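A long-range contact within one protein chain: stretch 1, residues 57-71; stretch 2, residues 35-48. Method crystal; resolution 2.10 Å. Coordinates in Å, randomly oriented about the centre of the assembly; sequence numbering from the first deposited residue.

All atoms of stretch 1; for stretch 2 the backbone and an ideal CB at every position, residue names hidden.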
# COMPACT_ATOMS: atom_id res chain seq x y z
N GLN A 57 12.22 31.69 -11.71
CA GLN A 57 13.53 31.70 -12.33
C GLN A 57 13.48 32.53 -13.59
O GLN A 57 13.70 32.04 -14.70
CB GLN A 57 13.95 30.27 -12.60
CG GLN A 57 14.01 29.47 -11.31
CD GLN A 57 14.24 28.01 -11.53
OE1 GLN A 57 13.42 27.32 -12.14
NE2 GLN A 57 15.37 27.51 -11.04
N ARG A 58 13.16 33.80 -13.42
CA ARG A 58 13.07 34.71 -14.54
C ARG A 58 14.42 34.93 -15.18
O ARG A 58 14.51 35.14 -16.38
CB ARG A 58 12.45 36.02 -14.09
CG ARG A 58 11.10 35.79 -13.47
CD ARG A 58 10.24 37.02 -13.53
NE ARG A 58 8.89 36.70 -13.10
CZ ARG A 58 7.88 37.56 -13.14
NH1 ARG A 58 8.09 38.80 -13.58
NH2 ARG A 58 6.68 37.20 -12.72
N GLU A 59 15.48 34.86 -14.39
CA GLU A 59 16.81 35.05 -14.95
C GLU A 59 17.04 33.99 -16.01
O GLU A 59 17.48 34.29 -17.12
CB GLU A 59 17.88 34.95 -13.88
CG GLU A 59 19.28 35.06 -14.46
CD GLU A 59 20.34 35.16 -13.39
OE1 GLU A 59 20.16 35.99 -12.47
OE2 GLU A 59 21.34 34.42 -13.45
N MET A 60 16.74 32.75 -15.66
CA MET A 60 16.91 31.65 -16.60
C MET A 60 15.96 31.88 -17.76
O MET A 60 16.32 31.68 -18.92
CB MET A 60 16.59 30.31 -15.93
CG MET A 60 16.66 29.13 -16.88
SD MET A 60 18.33 28.78 -17.46
CE MET A 60 18.38 29.64 -19.02
N ALA A 61 14.73 32.28 -17.44
CA ALA A 61 13.74 32.54 -18.47
C ALA A 61 14.27 33.61 -19.41
O ALA A 61 14.28 33.42 -20.63
CB ALA A 61 12.44 33.00 -17.83
N VAL A 62 14.73 34.72 -18.86
CA VAL A 62 15.27 35.80 -19.68
C VAL A 62 16.39 35.25 -20.52
O VAL A 62 16.51 35.55 -21.70
CB VAL A 62 15.80 36.95 -18.82
CG1 VAL A 62 16.53 37.95 -19.71
CG2 VAL A 62 14.64 37.63 -18.10
N SER A 63 17.23 34.42 -19.90
CA SER A 63 18.33 33.81 -20.61
C SER A 63 17.79 33.00 -21.78
O SER A 63 18.33 33.05 -22.89
CB SER A 63 19.12 32.91 -19.67
OG SER A 63 20.17 32.26 -20.37
N ARG A 64 16.72 32.25 -21.54
CA ARG A 64 16.10 31.43 -22.57
C ARG A 64 15.50 32.36 -23.61
O ARG A 64 15.65 32.15 -24.82
CB ARG A 64 14.98 30.57 -21.98
CG ARG A 64 15.37 29.69 -20.80
CD ARG A 64 16.09 28.43 -21.24
NE ARG A 64 16.43 27.58 -20.11
CZ ARG A 64 15.55 26.93 -19.36
NH1 ARG A 64 14.25 27.01 -19.62
NH2 ARG A 64 15.97 26.19 -18.34
N LEU A 65 14.82 33.39 -23.14
CA LEU A 65 14.19 34.37 -24.01
C LEU A 65 15.21 34.99 -24.94
O LEU A 65 15.03 35.04 -26.16
CB LEU A 65 13.52 35.45 -23.18
CG LEU A 65 12.22 35.02 -22.50
CD1 LEU A 65 11.89 35.95 -21.35
CD2 LEU A 65 11.11 35.01 -23.54
N ARG A 66 16.30 35.47 -24.35
CA ARG A 66 17.36 36.11 -25.11
C ARG A 66 17.94 35.14 -26.12
O ARG A 66 18.05 35.45 -27.30
CB ARG A 66 18.46 36.59 -24.16
CG ARG A 66 17.98 37.60 -23.14
CD ARG A 66 19.13 38.03 -22.28
NE ARG A 66 20.19 38.62 -23.09
CZ ARG A 66 20.50 39.91 -23.09
NH1 ARG A 66 19.84 40.75 -22.30
NH2 ARG A 66 21.46 40.36 -23.87
N ASP A 67 18.32 33.95 -25.65
CA ASP A 67 18.89 32.96 -26.53
C ASP A 67 17.93 32.69 -27.67
O ASP A 67 18.32 32.61 -28.83
CB ASP A 67 19.16 31.66 -25.77
CG ASP A 67 19.96 30.68 -26.60
OD1 ASP A 67 21.09 31.03 -26.99
OD2 ASP A 67 19.45 29.57 -26.87
N CYS A 68 16.65 32.56 -27.33
CA CYS A 68 15.64 32.31 -28.33
C CYS A 68 15.61 33.45 -29.33
O CYS A 68 15.63 33.24 -30.54
CB CYS A 68 14.27 32.17 -27.68
SG CYS A 68 12.97 31.97 -28.88
N LEU A 69 15.57 34.67 -28.80
CA LEU A 69 15.54 35.86 -29.64
C LEU A 69 16.79 35.91 -30.52
O LEU A 69 16.69 36.06 -31.73
CB LEU A 69 15.49 37.10 -28.76
CG LEU A 69 15.28 38.43 -29.49
CD1 LEU A 69 13.91 38.45 -30.14
CD2 LEU A 69 15.41 39.57 -28.50
N ASP A 70 17.95 35.78 -29.89
CA ASP A 70 19.23 35.83 -30.59
C ASP A 70 19.37 34.74 -31.63
O ASP A 70 19.75 35.00 -32.77
CB ASP A 70 20.39 35.75 -29.60
CG ASP A 70 20.33 36.85 -28.55
OD1 ASP A 70 19.61 37.84 -28.79
OD2 ASP A 70 20.99 36.72 -27.51
N ARG A 71 19.08 33.51 -31.24
CA ARG A 71 19.17 32.37 -32.14
C ARG A 71 18.02 32.43 -33.14
O ARG A 71 18.02 31.71 -34.13
CB ARG A 71 19.09 31.06 -31.35
CG ARG A 71 20.22 30.84 -30.34
CD ARG A 71 21.42 30.18 -31.00
NE ARG A 71 22.64 30.31 -30.20
CZ ARG A 71 22.81 29.79 -28.99
NH1 ARG A 71 21.84 29.09 -28.41
NH2 ARG A 71 23.96 29.97 -28.35
N UNK A 35 13.48 45.89 -31.23
CA UNK A 35 14.89 45.55 -31.32
C UNK A 35 15.19 44.54 -30.22
O UNK A 35 14.42 44.40 -29.28
CB UNK A 35 15.78 46.79 -31.20
N UNK A 36 16.32 43.85 -30.33
CA UNK A 36 16.68 42.89 -29.30
C UNK A 36 16.72 43.62 -27.97
O UNK A 36 16.22 43.12 -26.96
CB UNK A 36 18.02 42.22 -29.60
N UNK A 37 17.31 44.80 -27.97
CA UNK A 37 17.43 45.60 -26.76
C UNK A 37 16.08 45.82 -26.11
O UNK A 37 15.95 45.70 -24.90
CB UNK A 37 18.09 46.95 -27.07
N UNK A 38 15.08 46.14 -26.91
CA UNK A 38 13.75 46.34 -26.35
C UNK A 38 13.28 45.03 -25.72
O UNK A 38 12.70 45.04 -24.64
CB UNK A 38 12.77 46.82 -27.42
N UNK A 39 13.53 43.91 -26.38
CA UNK A 39 13.12 42.63 -25.81
C UNK A 39 13.92 42.37 -24.55
O UNK A 39 13.36 42.05 -23.51
CB UNK A 39 13.31 41.49 -26.81
N UNK A 40 15.24 42.51 -24.66
CA UNK A 40 16.11 42.29 -23.52
C UNK A 40 15.67 43.09 -22.33
O UNK A 40 15.55 42.58 -21.22
CB UNK A 40 17.56 42.64 -23.87
N UNK A 41 15.42 44.37 -22.57
CA UNK A 41 15.02 45.27 -21.51
C UNK A 41 13.63 44.94 -21.02
O UNK A 41 13.36 45.01 -19.83
CB UNK A 41 15.08 46.72 -21.98
N UNK A 42 12.75 44.58 -21.94
CA UNK A 42 11.40 44.22 -21.54
C UNK A 42 11.54 42.99 -20.65
O UNK A 42 10.92 42.89 -19.60
CB UNK A 42 10.49 43.96 -22.74
N UNK A 43 12.41 42.08 -21.07
CA UNK A 43 12.64 40.86 -20.32
C UNK A 43 13.33 41.08 -18.99
O UNK A 43 12.99 40.45 -18.00
CB UNK A 43 13.47 39.89 -21.16
N UNK A 44 14.31 41.98 -18.98
CA UNK A 44 15.01 42.27 -17.74
C UNK A 44 14.06 42.96 -16.79
O UNK A 44 14.14 42.76 -15.58
CB UNK A 44 16.25 43.13 -17.99
N UNK A 45 13.16 43.77 -17.33
CA UNK A 45 12.19 44.47 -16.50
C UNK A 45 11.28 43.41 -15.90
O UNK A 45 10.97 43.41 -14.71
CB UNK A 45 11.40 45.51 -17.30
N UNK A 46 10.84 42.49 -16.75
CA UNK A 46 9.98 41.41 -16.33
C UNK A 46 10.74 40.61 -15.27
O UNK A 46 10.19 40.26 -14.23
CB UNK A 46 9.56 40.53 -17.51
N UNK A 47 12.00 40.34 -15.54
CA UNK A 47 12.81 39.60 -14.60
C UNK A 47 12.85 40.30 -13.25
O UNK A 47 12.66 39.66 -12.22
CB UNK A 47 14.23 39.41 -15.15
N UNK A 48 13.09 41.61 -13.26
CA UNK A 48 13.16 42.39 -12.02
C UNK A 48 11.83 42.38 -11.30
O UNK A 48 11.78 42.55 -10.08
CB UNK A 48 13.58 43.83 -12.31

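The two helices, 58-71 and 36-48, run nearly antiparallel (167°), their axes approaching to 9.0 Å, so later positions of stretch 2 meet earlier residues of stretch 1.

Position 35 precedes the helix with phi/psi -81/163 and points away; a capping residue such as Ser, Thr, Asp or Asn would suit. It is S35, whose OG accepts from the backbone N of position 38 at 3.1 Å.

At position 36 the bond runs sideways, the ideal CB lying 3.9 Å from L69 CD2 and 4.7 Å from D70 OD1. A long chain, perhaps basic, fits. K36 places NZ 4.0 Å from D70 OD1, beyond a salt bridge; a water accepts from NZ and donates to D70 O.

Positions 37 and 38 point away, with nothing of stretch 1 within 5.5 Å of either ideal CB, and would take many polar residues; they hold T37 and E38.

Position 39 points toward stretch 1, its ideal CB a tight 3.3 Å from L69 CD2, which still admits a chain that packs on L69. The Y39 ring stays against L69.

Position 40 points sideways, its ideal CB 3.4 Å from R66 NH1, with the D70 carboxylate farther along. An aromatic could use the guanidinium, and one with a donor could also reach the acid. Y40 does both: R66 CZ sits 3.5 Å from the ring centroid of Y40, planes at 16°, and Y40 OH donates a very short 2.3 Å bond to D70 OD1.

At 41 and 42 no atom of stretch 1 lies within 5.5 Å of either ideal CB, so most helix-compatible residues would do; they are N41 and A42.

Position 43 points toward V62 CG1 (3.9 Å from the ideal CB) and L65 CD1 (4.2 Å), suiting a large aliphatic or aromatic residue. W43 sits as a knob among V62, L65, R66 and L69; L65 CB lies 3.5 Å from the centroid of its six-membered ring, over the face, while L69 CB approaches W43 CH2 edgewise at 3.4 Å.

Position 44 is sideways, its ideal CB 5.5 Å from V62 CG1; small residues suffice, and S44 is one. Position 45 points away, is equally undemanding, and holds E45.

At position 46 the ideal CB is 4.5 Å from R58 NH1, favouring an aromatic or acidic chain. W46, chi1 167°, lies flat against the R58 guanidinium (centres 3.8 Å apart), and its CH2 reaches A61 CB at 3.2 Å. R58 NH1 also donates to W46 O at 2.6 Å.

The ideal CB of position 47 lies 3.5 Å from V62 CG2 and 4.0 Å from R58 CB; an extended chain can pass them. E47 does, bringing OE1 to 3.1 Å from V62 CG2, though E47 OE2 lies 3.9 Å from like-charged E59 OE1.

Position 48 points away, free for most polar residues; R48 salt-bridges through NH1 to E45 OE1 (3.0 Å).

Stretch 2 (35-48) SKTEYYNAWSEWER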
# COMPACT_ATOMS: atom_id res chain seq x y z
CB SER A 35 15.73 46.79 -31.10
OG SER A 35 15.50 47.29 -29.79
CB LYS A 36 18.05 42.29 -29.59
CG LYS A 36 18.10 41.38 -30.80
CD LYS A 36 19.49 40.78 -30.92
CE LYS A 36 19.62 39.91 -32.15
NZ LYS A 36 21.00 39.37 -32.25
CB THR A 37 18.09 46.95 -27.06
OG1 THR A 37 19.43 46.72 -27.50
CG2 THR A 37 18.11 47.82 -25.83
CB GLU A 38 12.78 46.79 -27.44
CG GLU A 38 13.07 48.20 -27.92
CD GLU A 38 12.07 48.68 -28.94
OE1 GLU A 38 11.99 48.07 -30.02
OE2 GLU A 38 11.36 49.66 -28.65
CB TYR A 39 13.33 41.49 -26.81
CG TYR A 39 12.23 41.41 -27.82
CD1 TYR A 39 10.93 41.10 -27.43
CD2 TYR A 39 12.47 41.67 -29.17
CE1 TYR A 39 9.90 41.06 -28.36
CE2 TYR A 39 11.45 41.63 -30.10
CZ TYR A 39 10.17 41.32 -29.68
OH TYR A 39 9.15 41.28 -30.60
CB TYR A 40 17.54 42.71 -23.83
CG TYR A 40 18.23 41.95 -24.93
CD1 TYR A 40 17.78 40.69 -25.33
CD2 TYR A 40 19.38 42.46 -25.52
CE1 TYR A 40 18.46 39.97 -26.30
CE2 TYR A 40 20.06 41.75 -26.48
CZ TYR A 40 19.61 40.51 -26.86
OH TYR A 40 20.32 39.82 -27.81
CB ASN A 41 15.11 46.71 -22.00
CG ASN A 41 16.53 47.14 -22.25
OD1 ASN A 41 17.44 46.31 -22.20
ND2 ASN A 41 16.74 48.42 -22.52
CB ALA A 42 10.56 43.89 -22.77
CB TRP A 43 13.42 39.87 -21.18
CG TRP A 43 12.65 39.48 -22.39
CD1 TRP A 43 11.30 39.53 -22.54
CD2 TRP A 43 13.18 38.96 -23.62
NE1 TRP A 43 10.94 39.07 -23.78
CE2 TRP A 43 12.07 38.71 -24.46
CE3 TRP A 43 14.46 38.68 -24.08
CZ2 TRP A 43 12.23 38.19 -25.75
CZ3 TRP A 43 14.61 38.16 -25.36
CH2 TRP A 43 13.50 37.92 -26.18
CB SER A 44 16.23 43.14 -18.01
OG SER A 44 17.19 42.39 -18.74
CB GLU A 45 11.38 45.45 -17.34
CG GLU A 45 10.40 46.30 -16.56
CD GLU A 45 11.05 47.00 -15.37
OE1 GLU A 45 12.22 47.42 -15.49
OE2 GLU A 45 10.37 47.15 -14.33
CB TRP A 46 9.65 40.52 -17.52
CG TRP A 46 9.04 39.23 -17.13
CD1 TRP A 46 7.76 39.01 -16.72
CD2 TRP A 46 9.70 37.96 -17.11
NE1 TRP A 46 7.57 37.68 -16.45
CE2 TRP A 46 8.75 37.01 -16.68
CE3 TRP A 46 11.00 37.54 -17.41
CZ2 TRP A 46 9.06 35.66 -16.54
CZ3 TRP A 46 11.31 36.19 -17.28
CH2 TRP A 46 10.34 35.27 -16.84
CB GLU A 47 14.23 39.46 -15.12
CG GLU A 47 15.09 38.59 -14.25
CD GLU A 47 16.49 38.51 -14.77
OE1 GLU A 47 16.67 38.65 -16.00
OE2 GLU A 47 17.42 38.30 -13.96
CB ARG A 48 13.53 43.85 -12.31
CG ARG A 48 14.77 44.03 -13.15
CD ARG A 48 15.25 45.48 -13.17
NE ARG A 48 16.32 45.65 -14.15
CZ ARG A 48 16.11 45.90 -15.44
NH1 ARG A 48 14.87 46.02 -15.91
NH2 ARG A 48 17.14 46.02 -16.27
O HOH W 1 19.97 37.45 -33.88
O HOH W 2 17.36 40.77 -21.02
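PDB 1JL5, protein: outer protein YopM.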